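Putative acyl-CoA N-acyltransferase (Klebsiella pneumoniae subsp. pneumoniae, PDB 3LOD) probably transfers an acyl group from acyl-coenzyme A to an acceptor amine, as other members of the GNAT acetyltransferase family do. Local coordinates at residues A[101-105]-A[106-110]. Numbering follows the deposited sequence.
Sequences AKARQ and RDCHT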
ATOM      1  N   ALA A 101       4.476 -10.522  -0.541  1.00 21.49           N
ATOM      2  CA  ALA A 101       4.645 -11.836  -1.223  1.00 22.15           C
ATOM      3  C   ALA A 101       4.622 -11.625  -2.751  1.00 22.54           C
ATOM      4  O   ALA A 101       5.476 -12.159  -3.469  1.00 23.52           O
ATOM      5  CB  ALA A 101       3.640 -12.932  -0.751  1.00 20.06           C
ATOM      6  N   LYS A 102       3.702 -10.796  -3.243  1.00 22.90           N
ATOM      7  CA  LYS A 102       3.608 -10.586  -4.683  1.00 23.62           C
ATOM      8  C   LYS A 102       4.832  -9.870  -5.251  1.00 23.19           C
ATOM      9  O   LYS A 102       5.231 -10.108  -6.406  1.00 23.26           O
ATOM     10  CB  LYS A 102       2.260  -9.962  -5.099  1.00 23.84           C
ATOM     11  CG  LYS A 102       1.164 -11.044  -5.015  1.00 29.02           C
ATOM     12  CD  LYS A 102       0.104 -11.081  -6.163  1.00 36.15           C
ATOM     13  CE  LYS A 102       0.689 -11.418  -7.543  1.00 40.23           C
ATOM     14  NZ  LYS A 102      -0.368 -11.569  -8.627  1.00 39.82           N
ATOM     15  N   ALA A 103       5.446  -9.023  -4.437  1.00 22.74           N
ATOM     16  CA  ALA A 103       6.598  -8.280  -4.904  1.00 23.14           C
ATOM     17  C   ALA A 103       7.764  -9.267  -5.027  1.00 23.28           C
ATOM     18  O   ALA A 103       8.467  -9.281  -6.039  1.00 24.35           O
ATOM     19  CB  ALA A 103       6.920  -7.127  -3.965  1.00 22.16           C
ATOM     20  N   ARG A 104       7.944 -10.125  -4.046  1.00 22.53           N
ATOM     21  CA  ARG A 104       8.968 -11.130  -4.212  1.00 23.48           C
ATOM     22  C   ARG A 104       8.802 -11.932  -5.483  1.00 24.68           C
ATOM     23  O   ARG A 104       9.783 -12.209  -6.142  1.00 25.75           O
ATOM     24  CB  ARG A 104       9.031 -12.090  -3.049  1.00 22.89           C
ATOM     25  CG  ARG A 104       9.615 -11.494  -1.833  1.00 22.52           C
ATOM     26  CD  ARG A 104       9.770 -12.535  -0.693  1.00 26.95           C
ATOM     27  NE  ARG A 104       9.758 -11.780   0.563  1.00 33.78           N
ATOM     28  CZ  ARG A 104       8.692 -11.651   1.361  1.00 35.04           C
ATOM     29  NH1 ARG A 104       7.569 -12.323   1.109  1.00 32.77           N
ATOM     30  NH2 ARG A 104       8.767 -10.881   2.442  1.00 36.41           N
ATOM     31  N   GLN A 105       7.597 -12.331  -5.859  1.00 25.65           N
ATOM     32  CA  GLN A 105       7.505 -13.232  -7.016  1.00 27.21           C
ATOM     33  C   GLN A 105       7.945 -12.509  -8.271  1.00 26.66           C
ATOM     34  O   GLN A 105       8.133 -13.108  -9.314  1.00 25.45           O
ATOM     35  CB  GLN A 105       6.092 -13.734  -7.223  1.00 27.93           C
ATOM     36  CG  GLN A 105       5.690 -14.819  -6.260  1.00 34.08           C
ATOM     37  CD  GLN A 105       4.168 -14.776  -5.951  1.00 41.03           C
ATOM     38  OE1 GLN A 105       3.328 -14.586  -6.856  1.00 40.57           O
ATOM     39  NE2 GLN A 105       3.820 -14.933  -4.657  1.00 44.09           N
ATOM     40  N   ARG A 106       8.089 -11.201  -8.149  1.00 27.20           N
ATOM     41  CA  ARG A 106       8.498 -10.372  -9.258  1.00 27.91           C
ATOM     42  C   ARG A 106       9.955  -9.905  -9.084  1.00 27.52           C
ATOM     43  O   ARG A 106      10.408  -8.953  -9.738  1.00 27.93           O
ATOM     44  CB  ARG A 106       7.504  -9.218  -9.394  1.00 29.01           C
ATOM     45  CG  ARG A 106       6.055  -9.719  -9.642  1.00 31.34           C
ATOM     46  CD  ARG A 106       5.860 -10.142 -11.096  1.00 35.35           C
ATOM     47  NE  ARG A 106       6.454  -9.137 -11.979  1.00 39.34           N
ATOM     48  CZ  ARG A 106       5.786  -8.106 -12.508  1.00 43.75           C
ATOM     49  NH1 ARG A 106       4.462  -7.935 -12.285  1.00 42.37           N
ATOM     50  NH2 ARG A 106       6.446  -7.249 -13.285  1.00 44.67           N
ATOM     51  N   ASP A 107      10.683 -10.623  -8.220  1.00 26.27           N
ATOM     52  CA  ASP A 107      12.099 -10.367  -7.912  1.00 25.61           C
ATOM     53  C   ASP A 107      12.368  -9.059  -7.224  1.00 25.51           C
ATOM     54  O   ASP A 107      13.506  -8.579  -7.260  1.00 27.07           O
ATOM     55  CB  ASP A 107      12.979 -10.399  -9.159  1.00 24.88           C
ATOM     56  CG  ASP A 107      13.039 -11.769  -9.800  1.00 23.55           C
ATOM     57  OD1 ASP A 107      12.817 -12.750  -9.066  1.00 20.10           O
ATOM     58  OD2 ASP A 107      13.323 -11.847 -11.028  1.00 19.05           O
ATOM     59  N   CYS A 108      11.352  -8.462  -6.627  1.00 24.20           N
ATOM     60  CA  CYS A 108      11.546  -7.172  -6.046  1.00 22.60           C
ATOM     61  C   CYS A 108      12.380  -7.412  -4.785  1.00 22.55           C
ATOM     62  O   CYS A 108      12.068  -8.307  -3.998  1.00 21.75           O
ATOM     63  CB  CYS A 108      10.198  -6.560  -5.690  1.00 22.02           C
ATOM     64  SG  CYS A 108      10.393  -5.016  -4.696  1.00 21.89           S
ATOM     65  N   HIS A 109      13.409  -6.600  -4.562  1.00 21.36           N
ATOM     66  CA  HIS A 109      14.257  -6.828  -3.432  1.00 19.78           C
ATOM     67  C   HIS A 109      14.134  -5.811  -2.277  1.00 19.83           C
ATOM     68  O   HIS A 109      14.578  -6.078  -1.144  1.00 19.38           O
ATOM     69  CB  HIS A 109      15.683  -6.887  -3.955  1.00 19.38           C
ATOM     70  CG  HIS A 109      16.109  -5.652  -4.699  1.00 20.53           C
ATOM     71  ND1 HIS A 109      16.318  -4.433  -4.079  1.00 22.84           N
ATOM     72  CD2 HIS A 109      16.413  -5.458  -6.002  1.00 19.84           C
ATOM     73  CE1 HIS A 109      16.731  -3.548  -4.974  1.00 20.14           C
ATOM     74  NE2 HIS A 109      16.786  -4.145  -6.149  1.00 19.41           N
ATOM     75  N   THR A 110      13.574  -4.643  -2.554  1.00 19.27           N
ATOM     76  CA  THR A 110      13.450  -3.600  -1.527  1.00 19.29           C
ATOM     77  C   THR A 110      12.138  -2.901  -1.802  1.00 20.43           C
ATOM     78  O   THR A 110      11.841  -2.546  -2.975  1.00 19.74           O
ATOM     79  CB  THR A 110      14.548  -2.585  -1.668  1.00 19.20           C
ATOM     80  OG1 THR A 110      15.818  -3.240  -1.523  1.00 20.78           O
ATOM     81  CG2 THR A 110      14.459  -1.561  -0.619  1.00 17.02           C
TER
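A103 and C108 meet in a local contact at the C-terminal end of helix 91-104, where a Schellman motif closes the helix and turns the chain into strand 110-116. Two backbone bonds define the motif. C108 N reaches back to A103 O over 3.1 Å, with a fairly straight N-H...O angle of 160°, and inside this loop D107 N bonds to R104 O at 2.8 Å. Both donors stand above the plane of the carbonyl they meet. A type I beta turn from R104 to D107 brings D107 N to R104 O, and the positive phi of D107 (65°), the C-prime residue, then swings C108 N back to A103 O. Glycine is the usual choice here; aspartate accepts the same backbone, and its side chain starts out away from the helix at an exposed position, which suits a charged residue.

The apolar part of the motif joins the residues that flank the turn. A103 CB lies in normal van der Waals contact with C108 CB, at 3.7 Å; alanine and cysteine, small and apolar, suit this buried place where helix end, loop and sheet meet. C108 SG, anti to its backbone N (chi1 171°), remains near the alanine methyl at 4.1 Å from A103 CB. The aliphatic base of R106 passes close to the helix end, its CG 3.4 Å from K102 O. Bends at chi2 and chi3 then carry its guanidinium away from the helix, where NH1 bonds to Q47 O. At the start of strand 110-116, H109 ND1 and T110 OG1 share a hydrogen bond of 2.9 Å in the plane of the imidazole ring, whose NE2 bonds to E72 O.

The buried pair faces the sheet: A103 rests on I67 and C108 on L69, both of strand 61-69, while L153, just beyond strand 146-152, touches both. H109 packs edge-to-face with F74 as the chain enters strand 110-116, alongside strand 74-82.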